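Local coordinates for protein ADP/ATP-dependent NAD(P)H-hydrate dehydratase (PDB 3RPZ) that removes water from damaged, hydrated NADH and NADPH to restore the working coenzymes, using ADP or ATP as co-substrate, at residues 4-9 / 200-205; 63-68 / 85-90; 120-125 / 139-144; 146-151 / 185-190. One frame throughout, in Å; residues are numbered along the deposited sequence. Where two conformers were deposited one is given.

Contact 1: residues 4-9 / 200-205; sequences MNVPFW and GDCWLN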
loop_
_atom_site.group_PDB
_atom_site.type_symbol
_atom_site.label_atom_id
_atom_site.label_comp_id
_atom_site.label_asym_id
_atom_site.label_seq_id
_atom_site.Cartn_x
_atom_site.Cartn_y
_atom_site.Cartn_z
ATOM N N MET A 4 28.349 -2.925 36.635
ATOM C CA MET A 4 28.157 -1.585 37.176
ATOM C C MET A 4 26.753 -1.462 37.827
ATOM O O MET A 4 26.405 -0.377 38.348
ATOM C CB MET A 4 28.332 -0.501 36.079
ATOM C CG MET A 4 29.784 -0.199 35.697
ATOM S SD MET A 4 29.845 1.291 34.661
ATOM C CE MET A 4 31.511 1.951 34.921
ATOM N N ASN A 5 25.946 -2.530 37.788
ATOM C CA ASN A 5 24.555 -2.414 38.218
ATOM C C ASN A 5 23.816 -1.220 37.583
ATOM O O ASN A 5 23.149 -0.428 38.264
ATOM C CB ASN A 5 24.440 -2.344 39.719
ATOM C CG ASN A 5 24.336 -3.752 40.364
ATOM O OD1 ASN A 5 23.581 -4.591 39.858
ATOM N ND2 ASN A 5 25.083 -3.962 41.378
ATOM N N VAL A 6 23.789 -1.225 36.282
ATOM C CA VAL A 6 23.073 -0.200 35.546
ATOM C C VAL A 6 21.587 -0.546 35.665
ATOM O O VAL A 6 21.169 -1.674 35.360
ATOM C CB VAL A 6 23.555 -0.176 34.100
ATOM C CG1 VAL A 6 22.764 0.890 33.278
ATOM C CG2 VAL A 6 25.038 0.158 34.066
ATOM N N PRO A 7 20.744 0.423 36.072
ATOM C CA PRO A 7 19.332 0.134 36.233
ATOM C C PRO A 7 18.610 0.017 34.911
ATOM O O PRO A 7 19.008 0.651 33.918
ATOM C CB PRO A 7 18.810 1.353 37.018
ATOM C CG PRO A 7 19.711 2.439 36.553
ATOM C CD PRO A 7 21.054 1.808 36.448
ATOM N N PHE A 8 17.535 -0.769 34.893
ATOM C CA PHE A 8 16.646 -0.817 33.755
ATOM C C PHE A 8 15.681 0.357 33.771
ATOM O O PHE A 8 15.174 0.776 34.785
ATOM C CB PHE A 8 15.865 -2.136 33.731
ATOM C CG PHE A 8 16.706 -3.321 33.356
ATOM C CD1 PHE A 8 16.981 -3.626 32.076
ATOM C CD2 PHE A 8 17.242 -4.128 34.341
ATOM C CE1 PHE A 8 17.781 -4.684 31.719
ATOM C CE2 PHE A 8 18.052 -5.230 34.009
ATOM C CZ PHE A 8 18.290 -5.514 32.662
ATOM N N TRP A 9 15.401 0.879 32.583
ATOM C CA TRP A 9 14.287 1.825 32.395
ATOM C C TRP A 9 13.053 0.947 32.295
ATOM O O TRP A 9 12.845 0.267 31.286
ATOM C CB TRP A 9 14.518 2.695 31.158
ATOM C CG TRP A 9 13.538 3.789 30.952
ATOM C CD1 TRP A 9 12.577 3.853 29.995
ATOM C CD2 TRP A 9 13.454 5.012 31.699
ATOM N NE1 TRP A 9 11.886 5.031 30.102
ATOM C CE2 TRP A 9 12.426 5.783 31.113
ATOM C CE3 TRP A 9 14.165 5.543 32.780
ATOM C CZ2 TRP A 9 12.074 7.053 31.605
ATOM C CZ3 TRP A 9 13.812 6.791 33.268
ATOM C CH2 TRP A 9 12.778 7.542 32.647
ATOM N N GLY A 200 26.637 11.275 32.917
ATOM C CA GLY A 200 26.875 10.088 33.680
ATOM C C GLY A 200 25.702 9.166 33.984
ATOM O O GLY A 200 25.886 8.021 34.435
ATOM N N ASP A 201 24.489 9.649 33.736
ATOM C CA ASP A 201 23.321 8.790 33.918
ATOM C C ASP A 201 23.423 7.675 32.889
ATOM O O ASP A 201 23.882 7.892 31.771
ATOM C CB ASP A 201 22.022 9.555 33.710
ATOM C CG ASP A 201 21.615 10.428 34.857
ATOM O OD1 ASP A 201 22.350 10.503 35.846
ATOM O OD2 ASP A 201 20.517 11.047 34.663
ATOM N N CYS A 202 23.001 6.468 33.241
ATOM C CA CYS A 202 22.992 5.372 32.301
ATOM C C CYS A 202 21.910 4.386 32.684
ATOM O O CYS A 202 21.643 4.147 33.874
ATOM C CB CYS A 202 24.342 4.730 32.298
ATOM S SG CYS A 202 24.707 3.534 31.032
ATOM N N TRP A 203 21.275 3.827 31.659
ATOM C CA TRP A 203 20.179 2.869 31.802
ATOM C C TRP A 203 20.369 1.731 30.824
ATOM O O TRP A 203 21.059 1.860 29.814
ATOM C CB TRP A 203 18.832 3.538 31.543
ATOM C CG TRP A 203 18.515 4.676 32.444
ATOM C CD1 TRP A 203 18.921 6.007 32.311
ATOM C CD2 TRP A 203 17.726 4.633 33.629
ATOM N NE1 TRP A 203 18.404 6.754 33.320
ATOM C CE2 TRP A 203 17.669 5.950 34.147
ATOM C CE3 TRP A 203 17.061 3.619 34.302
ATOM C CZ2 TRP A 203 16.965 6.263 35.288
ATOM C CZ3 TRP A 203 16.333 3.943 35.437
ATOM C CH2 TRP A 203 16.325 5.239 35.929
ATOM N N LEU A 204 19.746 0.595 31.145
ATOM C CA LEU A 204 19.597 -0.541 30.223
ATOM C C LEU A 204 18.145 -0.626 29.812
ATOM O O LEU A 204 17.248 -0.417 30.621
ATOM C CB LEU A 204 20.017 -1.854 30.860
ATOM C CG LEU A 204 21.456 -1.961 31.343
ATOM C CD1 LEU A 204 21.721 -3.389 31.874
ATOM C CD2 LEU A 204 22.474 -1.608 30.252
ATOM N N ASN A 205 17.923 -1.041 28.571
ATOM C CA ASN A 205 16.576 -1.259 28.086
ATOM C C ASN A 205 16.163 -2.713 28.267
ATOM O O ASN A 205 16.895 -3.600 27.814
ATOM C CB ASN A 205 16.483 -0.955 26.604
ATOM C CG ASN A 205 15.050 -1.048 26.147
ATOM O OD1 ASN A 205 14.189 -0.349 26.654
ATOM N ND2 ASN A 205 14.786 -1.938 25.203
#
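The indole of W203 is held between W9 and P7. W9 sets the CE3 edge of its ring over the middle of one face, an edge-to-face stack with the six-membered rings' planes at 83° and their centroids 4.9 Å apart. This is the enclosed side, where W9 is buried, with H13 stacked on it and NE1 bonded to N241. From the opposite face P7, itself exposed, makes a CH-pi contact, its CG 4.1 Å from the centroid of the six-membered W203 ring; the rigid proline ring, whose C-H groups are slightly polarised by the amide nitrogen, suits this seat. Along the backbone, a single beta bridge at F8 and L204 ties the N-terminal arm to 202-204, the outermost strand at this end of the mixed sheet: L204 N donates to P7 O (2.9 Å) and W9 N to L204 O (3.0 Å). Replacing W203 by an alanine would probably open a gap between W9 and P7. Toward solvent lie the partly exposed V6 and F8: V6 CG1, anti to the backbone N (chi1 178°), is 3.7 Å from L204 CG and F8 CE1 3.7 Å from L204 CB, and both also touch backbone carbonyls.

Contact 2: residues 63-68 / 85-90; sequences IGTSEN and DGWKKA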
loop_
_atom_site.group_PDB
_atom_site.type_symbol
_atom_site.label_atom_id
_atom_site.label_comp_id
_atom_site.label_asym_id
_atom_site.label_seq_id
_atom_site.Cartn_x
_atom_site.Cartn_y
_atom_site.Cartn_z
ATOM N N ILE A 63 10.955 15.585 5.325
ATOM C CA ILE A 63 11.967 14.580 4.967
ATOM C C ILE A 63 12.854 15.205 3.908
ATOM O O ILE A 63 12.369 15.604 2.839
ATOM C CB ILE A 63 11.327 13.309 4.485
ATOM C CG1 ILE A 63 10.431 12.697 5.592
ATOM C CG2 ILE A 63 12.439 12.306 4.100
ATOM C CD1 ILE A 63 9.712 11.397 5.174
ATOM N N GLY A 64 14.141 15.335 4.230
ATOM C CA GLY A 64 15.145 15.803 3.274
ATOM C C GLY A 64 15.834 14.587 2.682
ATOM O O GLY A 64 16.711 13.962 3.272
ATOM N N THR A 65 15.418 14.225 1.488
ATOM C CA THR A 65 15.939 13.036 0.801
ATOM C C THR A 65 16.054 13.351 -0.668
ATOM O O THR A 65 15.550 14.353 -1.153
ATOM C CB THR A 65 15.093 11.837 1.084
ATOM O OG1 THR A 65 15.802 10.615 0.646
ATOM C CG2 THR A 65 13.727 11.883 0.368
ATOM N N SER A 66 16.702 12.390 -1.356
ATOM C CA SER A 66 16.955 12.486 -2.755
ATOM C C SER A 66 15.655 12.533 -3.549
ATOM O O SER A 66 14.660 11.885 -3.122
ATOM C CB SER A 66 17.813 11.256 -3.153
ATOM O OG SER A 66 19.033 11.207 -2.392
ATOM N N GLU A 67 15.598 13.194 -4.697
ATOM C CA GLU A 67 14.436 13.241 -5.546
ATOM C C GLU A 67 13.876 11.902 -5.875
ATOM O O GLU A 67 12.655 11.746 -6.005
ATOM C CB GLU A 67 14.642 13.958 -6.920
ATOM C CG GLU A 67 14.683 15.366 -6.843
ATOM C CD GLU A 67 14.551 15.928 -8.222
ATOM O OE1 GLU A 67 15.531 15.732 -8.979
ATOM O OE2 GLU A 67 13.468 16.462 -8.561
ATOM N N ASN A 68 14.720 10.911 -6.088
ATOM C CA ASN A 68 14.233 9.596 -6.472
ATOM C C ASN A 68 13.593 8.845 -5.346
ATOM O O ASN A 68 12.878 7.881 -5.585
ATOM C CB ASN A 68 15.336 8.747 -7.105
ATOM C CG ASN A 68 15.935 9.399 -8.338
ATOM O OD1 ASN A 68 17.145 9.351 -8.535
ATOM N ND2 ASN A 68 15.104 10.056 -9.134
ATOM N N ASP A 85 16.205 16.878 -2.118
ATOM C CA ASP A 85 17.669 16.697 -2.005
ATOM C C ASP A 85 18.193 17.348 -0.744
ATOM O O ASP A 85 19.319 17.845 -0.704
ATOM C CB ASP A 85 18.398 17.196 -3.256
ATOM C CG ASP A 85 18.118 16.334 -4.443
ATOM O OD1 ASP A 85 18.100 15.090 -4.292
ATOM O OD2 ASP A 85 17.920 16.910 -5.522
ATOM N N GLY A 86 17.397 17.312 0.348
ATOM C CA GLY A 86 17.748 18.028 1.515
ATOM C C GLY A 86 19.049 17.636 2.223
ATOM O O GLY A 86 19.723 18.511 2.749
ATOM N N TRP A 87 19.368 16.330 2.252
ATOM C CA TRP A 87 20.597 15.911 2.952
ATOM C C TRP A 87 21.823 16.356 2.182
ATOM O O TRP A 87 22.832 16.646 2.810
ATOM C CB TRP A 87 20.627 14.448 3.295
ATOM C CG TRP A 87 20.610 13.406 2.244
ATOM C CD1 TRP A 87 19.547 12.720 1.829
ATOM C CD2 TRP A 87 21.727 12.856 1.546
ATOM N NE1 TRP A 87 19.909 11.832 0.850
ATOM C CE2 TRP A 87 21.252 11.891 0.670
ATOM C CE3 TRP A 87 23.090 13.106 1.585
ATOM C CZ2 TRP A 87 22.108 11.129 -0.166
ATOM C CZ3 TRP A 87 23.946 12.340 0.750
ATOM C CH2 TRP A 87 23.430 11.387 -0.096
ATOM N N LYS A 88 21.723 16.438 0.857
ATOM C CA LYS A 88 22.817 16.993 0.060
ATOM C C LYS A 88 22.868 18.492 0.273
ATOM O O LYS A 88 23.968 19.084 0.421
ATOM C CB LYS A 88 22.660 16.596 -1.420
ATOM C CG LYS A 88 22.772 15.082 -1.645
ATOM C CD LYS A 88 22.681 14.691 -3.133
ATOM C CE LYS A 88 22.369 13.202 -3.361
ATOM N NZ LYS A 88 22.605 12.764 -4.782
ATOM N N LYS A 89 21.740 19.203 0.213
ATOM C CA LYS A 89 21.719 20.624 0.440
ATOM C C LYS A 89 22.222 21.093 1.780
ATOM O O LYS A 89 22.801 22.168 1.930
ATOM C CB LYS A 89 20.308 21.219 0.179
ATOM C CG LYS A 89 19.865 21.099 -1.274
ATOM C CD LYS A 89 18.460 21.645 -1.402
ATOM C CE LYS A 89 17.965 21.698 -2.822
ATOM N NZ LYS A 89 16.427 21.855 -2.855
ATOM N N ALA A 90 22.006 20.238 2.796
ATOM C CA ALA A 90 22.466 20.538 4.132
ATOM C C ALA A 90 23.968 20.596 4.243
ATOM O O ALA A 90 24.502 21.202 5.152
ATOM C CB ALA A 90 21.902 19.512 5.182
#
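D85 meets the end of strand 60-65 with both its backbone and its side chain. Its N gives a weak, bent hydrogen bond to T65 O (2.8 Å, 129°), while OD1 accepts from E67 N at 3.2 Å from above the carboxylate plane, a tentative bond because D85 was deposited in two conformers. D85 occupies the N-cap position of helix 86-89, though its side chain makes no capping bond. At G86 the backbones all but touch, its CA lying 3.8 Å from G64 CA; a beta carbon on G86 would collide with G64, so two facing glycines permit this approach. W87 turns its indole back across the strand end: with CG set between the backbone N and carbonyl carbon (chi1 63°), the CD1 edge points in plane at G64 O, 3.4 Å away, and CD1 packs on T65 CA. NE1 bonds weakly to G38 O. A broad flat ring suits this place, meeting a carbonyl at its edge while carrying K88 on a face; the long aliphatic chain of K88 extends along it until CE is 4.0 Å from S66 OG. The contact joins strand 60-65 to the short helix following its neighbour in the sheet, 81-84. Its acidic side is probably balanced locally: E67 forms a salt bridge with R84, whose positive charge is likely to ease any repulsion from D85.

Contact 3: residues 120-125 / 139-144; sequences HVLTAD and TYPKRE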
loop_
_atom_site.group_PDB
_atom_site.type_symbol
_atom_site.label_atom_id
_atom_site.label_comp_id
_atom_site.label_asym_id
_atom_site.label_seq_id
_atom_site.Cartn_x
_atom_site.Cartn_y
_atom_site.Cartn_z
ATOM N N HIS A 120 26.670 21.271 9.674
ATOM C CA HIS A 120 25.688 22.329 9.535
ATOM C C HIS A 120 24.474 22.155 10.447
ATOM O O HIS A 120 24.029 23.125 11.039
ATOM C CB HIS A 120 25.279 22.504 8.062
ATOM C CG HIS A 120 26.352 23.102 7.242
ATOM N ND1 HIS A 120 26.834 24.371 7.480
ATOM C CD2 HIS A 120 27.007 22.643 6.152
ATOM C CE1 HIS A 120 27.775 24.653 6.595
ATOM N NE2 HIS A 120 27.931 23.613 5.803
ATOM N N VAL A 121 23.949 20.960 10.532
ATOM C CA VAL A 121 22.773 20.701 11.399
ATOM C C VAL A 121 23.097 20.976 12.863
ATOM O O VAL A 121 22.281 21.530 13.580
ATOM C CB VAL A 121 22.320 19.330 11.200
ATOM C CG1 VAL A 121 21.447 18.804 12.385
ATOM C CG2 VAL A 121 21.605 19.250 9.778
ATOM N N LEU A 122 24.330 20.731 13.271
ATOM C CA LEU A 122 24.687 20.968 14.669
ATOM C C LEU A 122 24.722 22.449 15.060
ATOM O O LEU A 122 24.748 22.770 16.233
ATOM C CB LEU A 122 26.015 20.311 14.995
ATOM C CG LEU A 122 26.080 18.789 14.976
ATOM C CD1 LEU A 122 27.433 18.139 15.081
ATOM C CD2 LEU A 122 25.176 18.239 16.109
ATOM N N THR A 123 24.701 23.365 14.101
ATOM C CA THR A 123 24.622 24.757 14.450
ATOM C C THR A 123 23.180 25.160 14.784
ATOM O O THR A 123 22.977 26.226 15.342
ATOM C CB THR A 123 25.228 25.680 13.353
ATOM O OG1 THR A 123 24.343 25.733 12.240
ATOM C CG2 THR A 123 26.605 25.199 12.962
ATOM N N ALA A 124 22.193 24.302 14.491
ATOM C CA ALA A 124 20.786 24.523 14.916
ATOM C C ALA A 124 20.692 24.409 16.434
ATOM O O ALA A 124 21.549 23.823 17.058
ATOM C CB ALA A 124 19.851 23.515 14.237
ATOM N N ASP A 125 19.664 25.012 17.010
ATOM C CA ASP A 125 19.420 24.908 18.446
ATOM C C ASP A 125 18.267 23.935 18.631
ATOM O O ASP A 125 17.101 24.324 18.815
ATOM C CB ASP A 125 19.060 26.255 19.087
ATOM C CG ASP A 125 20.206 27.272 19.061
ATOM O OD1 ASP A 125 19.870 28.461 19.106
ATOM O OD2 ASP A 125 21.406 26.927 18.996
ATOM N N THR A 139 34.722 14.355 16.783
ATOM C CA THR A 139 34.309 15.034 18.003
ATOM C C THR A 139 33.169 15.989 17.670
ATOM O O THR A 139 32.779 16.145 16.501
ATOM C CB THR A 139 35.479 15.770 18.660
ATOM O OG1 THR A 139 35.967 16.745 17.759
ATOM C CG2 THR A 139 36.604 14.759 19.006
ATOM N N TYR A 140 32.571 16.568 18.712
ATOM C CA TYR A 140 31.342 17.320 18.604
ATOM C C TYR A 140 31.491 18.672 19.250
ATOM O O TYR A 140 32.130 18.792 20.273
ATOM C CB TYR A 140 30.186 16.521 19.233
ATOM C CG TYR A 140 30.018 15.185 18.543
ATOM C CD1 TYR A 140 30.741 14.063 18.970
ATOM C CD2 TYR A 140 29.229 15.072 17.414
ATOM C CE1 TYR A 140 30.617 12.888 18.296
ATOM C CE2 TYR A 140 29.098 13.883 16.754
ATOM C CZ TYR A 140 29.784 12.794 17.188
ATOM O OH TYR A 140 29.653 11.603 16.484
ATOM N N PRO A 141 30.933 19.708 18.637
ATOM C CA PRO A 141 31.091 21.055 19.174
ATOM C C PRO A 141 30.215 21.294 20.399
ATOM O O PRO A 141 29.122 20.717 20.509
ATOM C CB PRO A 141 30.579 21.915 18.024
ATOM C CG PRO A 141 29.566 21.087 17.347
ATOM C CD PRO A 141 30.080 19.680 17.431
ATOM N N LYS A 142 30.639 22.193 21.292
ATOM C CA LYS A 142 29.774 22.566 22.387
ATOM C C LYS A 142 28.561 23.262 21.786
ATOM O O LYS A 142 28.693 24.095 20.884
ATOM C CB LYS A 142 30.512 23.500 23.367
ATOM C CG LYS A 142 29.603 24.255 24.372
ATOM C CD LYS A 142 28.762 23.385 25.272
ATOM C CE LYS A 142 27.638 24.223 25.965
ATOM N NZ LYS A 142 26.533 23.366 26.522
ATOM N N ARG A 143 27.368 22.860 22.237
ATOM C CA ARG A 143 26.098 23.424 21.772
ATOM C C ARG A 143 25.078 23.178 22.890
ATOM O O ARG A 143 25.321 22.337 23.772
ATOM C CB ARG A 143 25.700 22.776 20.419
ATOM C CG ARG A 143 25.437 21.301 20.555
ATOM C CD ARG A 143 25.230 20.561 19.260
ATOM N NE ARG A 143 24.167 21.064 18.377
ATOM C CZ ARG A 143 22.911 20.598 18.355
ATOM N NH1 ARG A 143 22.044 21.100 17.471
ATOM N NH2 ARG A 143 22.478 19.661 19.207
ATOM N N GLU A 144 23.906 23.795 22.823
ATOM C CA GLU A 144 22.958 23.614 23.931
ATOM C C GLU A 144 22.164 22.292 23.819
ATOM O O GLU A 144 21.999 21.564 24.841
ATOM C CB GLU A 144 22.037 24.831 24.069
ATOM C CG GLU A 144 21.552 25.098 25.504
ATOM C CD GLU A 144 22.678 25.077 26.531
ATOM O OE1 GLU A 144 23.727 25.720 26.298
ATOM O OE2 GLU A 144 22.517 24.401 27.571
#
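L122 and R143 supply most of this contact, and their side chains cross at about a right angle. The carbonyl of L122 is the chief anchor. R143 NE donates to L122 O at 2.8 Å and 163°, lying in the carbonyl plane on a lone pair, while the oxygen lies in the plane of the guanidinium group. NH1 adds two weak bonds, to L122 O at 3.4 Å and to A124 O at 2.8 Å, and reaches C126 O. Two torsions put the group there: CG stands between the backbone N and the carbonyl carbon (chi1 64°), and a bend at chi3 (-56°) swings the head round to the carbonyls. The side chain of L122 completes the fit by placing CD2 over one guanidinium face, 3.8 Å from R143 NE. Its other methyl, CD1, rests 3.9 Å from P141 CD and comes to the edge of the Y140 ring at CD2 (4.3 Å). A branched leucine can thus serve the flat cation and the apolar proline and tyrosine at once, and it packs inward on V128 and V147. The carbonyls belong to a type I turn, V121 to A124, where helix 112-121 runs out and leads toward strand 128-130; the arginine comes from the loop that enters strand 147-149. At such a place carbonyl oxygens no longer meet the amides of a continuing helix, and a guanidinium with several N-H groups can satisfy more than one of them. Its positive charge is likely to be welcome at the negative end of the helix dipole.

Contact 4: residues 146-151 / 185-190; sequences PVILTP and VIVLKG. With AMP (adenosine monophosphate), chain C.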
loop_
_atom_site.group_PDB
_atom_site.type_symbol
_atom_site.label_atom_id
_atom_site.label_comp_id
_atom_site.label_asym_id
_atom_site.label_seq_id
_atom_site.Cartn_x
_atom_site.Cartn_y
_atom_site.Cartn_z
ATOM N N PRO A 146 21.041 18.443 22.944
ATOM C CA PRO A 146 21.768 17.184 23.016
ATOM C C PRO A 146 22.083 16.627 21.623
ATOM O O PRO A 146 21.332 16.898 20.663
ATOM C CB PRO A 146 20.809 16.239 23.750
ATOM C CG PRO A 146 19.466 16.940 23.667
ATOM C CD PRO A 146 19.688 18.347 23.548
ATOM N N VAL A 147 23.168 15.874 21.541
ATOM C CA VAL A 147 23.524 15.100 20.379
ATOM C C VAL A 147 23.349 13.651 20.787
ATOM O O VAL A 147 23.924 13.228 21.809
ATOM C CB VAL A 147 24.926 15.389 19.909
ATOM C CG1 VAL A 147 25.358 14.457 18.786
ATOM C CG2 VAL A 147 25.064 16.892 19.512
ATOM N N ILE A 148 22.581 12.888 20.027
ATOM C CA ILE A 148 22.236 11.514 20.361
ATOM C C ILE A 148 22.736 10.604 19.268
ATOM O O ILE A 148 22.284 10.683 18.114
ATOM C CB ILE A 148 20.696 11.374 20.532
ATOM C CG1 ILE A 148 20.166 12.289 21.655
ATOM C CG2 ILE A 148 20.255 9.882 20.720
ATOM C CD1 ILE A 148 18.741 12.808 21.347
ATOM N N LEU A 149 23.740 9.762 19.586
ATOM C CA LEU A 149 24.303 8.812 18.660
ATOM C C LEU A 149 23.665 7.474 18.875
ATOM O O LEU A 149 23.534 7.036 20.017
ATOM C CB LEU A 149 25.822 8.708 18.904
ATOM C CG LEU A 149 26.594 10.042 18.987
ATOM C CD1 LEU A 149 28.086 9.727 19.138
ATOM C CD2 LEU A 149 26.347 10.918 17.744
ATOM N N THR A 150 23.310 6.756 17.803
ATOM C CA THR A 150 22.619 5.482 17.928
ATOM C C THR A 150 23.332 4.293 17.257
ATOM O O THR A 150 22.768 3.611 16.428
ATOM C CB THR A 150 21.160 5.592 17.461
ATOM O OG1 THR A 150 21.120 5.837 16.035
ATOM C CG2 THR A 150 20.386 6.695 18.172
ATOM N N PRO A 151 24.593 4.047 17.608
ATOM C CA PRO A 151 25.324 2.948 17.023
ATOM C C PRO A 151 24.877 1.561 17.473
ATOM O O PRO A 151 24.650 1.309 18.655
ATOM C CB PRO A 151 26.747 3.191 17.493
ATOM C CG PRO A 151 26.563 3.801 18.852
ATOM C CD PRO A 151 25.378 4.718 18.651
ATOM N N VAL A 185 24.905 11.778 23.998
ATOM C CA VAL A 185 24.146 10.602 24.383
ATOM C C VAL A 185 24.638 9.463 23.484
ATOM O O VAL A 185 24.833 9.681 22.269
ATOM C CB VAL A 185 22.631 10.804 24.223
ATOM C CG1 VAL A 185 21.846 9.552 24.703
ATOM C CG2 VAL A 185 22.188 12.066 24.993
ATOM N N ILE A 186 24.763 8.244 24.014
ATOM C CA ILE A 186 25.028 7.064 23.184
ATOM C C ILE A 186 24.000 6.021 23.497
ATOM O O ILE A 186 23.912 5.565 24.649
ATOM C CB ILE A 186 26.456 6.490 23.354
ATOM C CG1 ILE A 186 27.483 7.535 22.973
ATOM C CG2 ILE A 186 26.637 5.240 22.435
ATOM C CD1 ILE A 186 28.916 7.092 23.079
ATOM N N VAL A 187 23.226 5.625 22.484
ATOM C CA VAL A 187 22.299 4.520 22.514
ATOM C C VAL A 187 23.036 3.382 21.838
ATOM O O VAL A 187 23.105 3.321 20.623
ATOM C CB VAL A 187 20.979 4.826 21.799
ATOM C CG1 VAL A 187 20.061 3.622 21.845
ATOM C CG2 VAL A 187 20.313 6.060 22.400
ATOM N N LEU A 188 23.678 2.533 22.642
ATOM C CA LEU A 188 24.457 1.413 22.133
ATOM C C LEU A 188 23.520 0.223 22.012
ATOM O O LEU A 188 23.140 -0.420 23.029
ATOM C CB LEU A 188 25.645 1.085 23.031
ATOM C CG LEU A 188 26.425 -0.165 22.658
ATOM C CD1 LEU A 188 27.045 -0.004 21.253
ATOM C CD2 LEU A 188 27.518 -0.495 23.681
ATOM N N LYS A 189 23.178 -0.084 20.789
ATOM C CA LYS A 189 22.136 -1.057 20.510
ATOM C C LYS A 189 22.615 -2.494 20.710
ATOM O O LYS A 189 23.807 -2.797 20.856
ATOM C CB LYS A 189 21.619 -0.772 19.093
ATOM C CG LYS A 189 20.751 0.475 19.112
ATOM C CD LYS A 189 20.876 1.560 18.041
ATOM C CE LYS A 189 20.443 0.988 16.757
ATOM N NZ LYS A 189 20.766 1.777 15.479
ATOM N N GLY A 190 21.600 -3.365 20.728
ATOM C CA GLY A 190 21.765 -4.765 21.015
ATOM C C GLY A 190 20.739 -5.239 22.005
ATOM O O GLY A 190 19.963 -4.459 22.543
HETATM P P AMP C . 20.252 -1.667 13.510
HETATM O O1P AMP C . 19.112 -1.883 12.452
HETATM O O2P AMP C . 21.255 -2.730 13.287
HETATM O O3P AMP C . 20.709 -0.227 13.380
HETATM O "O5'" AMP C . 19.466 -1.657 14.818
HETATM C "C5'" AMP C . 18.876 -2.914 15.327
HETATM C "C4'" AMP C . 17.838 -2.596 16.344
HETATM O "O4'" AMP C . 17.155 -3.827 16.753
HETATM C "C3'" AMP C . 18.345 -1.954 17.617
HETATM O "O3'" AMP C . 17.301 -1.215 18.219
HETATM C "C2'" AMP C . 18.667 -3.235 18.403
HETATM O "O2'" AMP C . 18.872 -3.005 19.811
HETATM C "C1'" AMP C . 17.435 -4.068 18.133
HETATM N N9 AMP C . 17.705 -5.509 18.209
HETATM C C8 AMP C . 18.279 -6.270 17.268
HETATM N N7 AMP C . 18.398 -7.575 17.676
HETATM C C5 AMP C . 17.845 -7.585 18.905
HETATM C C6 AMP C . 17.668 -8.640 19.932
HETATM N N6 AMP C . 18.096 -9.890 19.666
HETATM N N1 AMP C . 17.093 -8.249 21.067
HETATM C C2 AMP C . 16.674 -7.001 21.318
HETATM N N3 AMP C . 16.824 -5.965 20.436
HETATM C C4 AMP C . 17.410 -6.293 19.321
HETATM O O HOH W 1 18.834 3.777 15.604
#
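I148 and V185 lie side by side and point the same way, I148 CG1 3.9 Å from V185 CB, on the face of the sheet that helix 235-256 covers. T150 and V187 repeat the arrangement, T150 CG2 resting 4.1 Å from V187 CB. P151 instead crosses I186 at about a right angle, its CG 3.9 Å from I186 CG2. Beta-branched side chains suit these extended strands, whose parallel ladder runs from V185 N on V147 O to K189 N on P151 O (2.9 Å). K189 then leaves the strand. Bends at chi2 (136°) and chi3 (66°) curl its chain back past T150, so that NZ donates to T150 O at 2.9 Å, to AMP O3P at 2.9 Å and to a water that also bonds T150 OG1. With an alanine in place of K189, the AMP phosphate and the T150 carbonyl would probably lack their shared donor and the phosphate charge its mate. G190 N binds AMP O2' (2.9 Å), at backbone angles where a beta carbon would be jammed. Adjacent parallel strands joined through helices form a beta-alpha-beta crossover; the nucleotide at their C-terminal end is consistent with the ribokinase-like fold of this dehydratase family.

Overall arrangement
Contacts 1, 2 and 4 all reach one mixed sheet. Contacts 1 and 2 lie near its two ends, on opposite sides of the chain's centre, with their own centres about 36 Å apart; contact 4 sits between, about 14 Å from contact 1 and 23 Å from contact 2, centre to centre. Contact 3 packs directly against contact 4, with L122 CD2 3.7 Å from V147 CG2, and meets contact 2 where A90 O approaches H120 CD2. Of the four, contact 4 binds the AMP, whose site a second subunit completes; the K189 side chain is about 4 Å from a bound magnesium ion and about 7 Å from the bound NADPH hydrate, and in contact 1 the N205 side chain is about 7 Å from AMP.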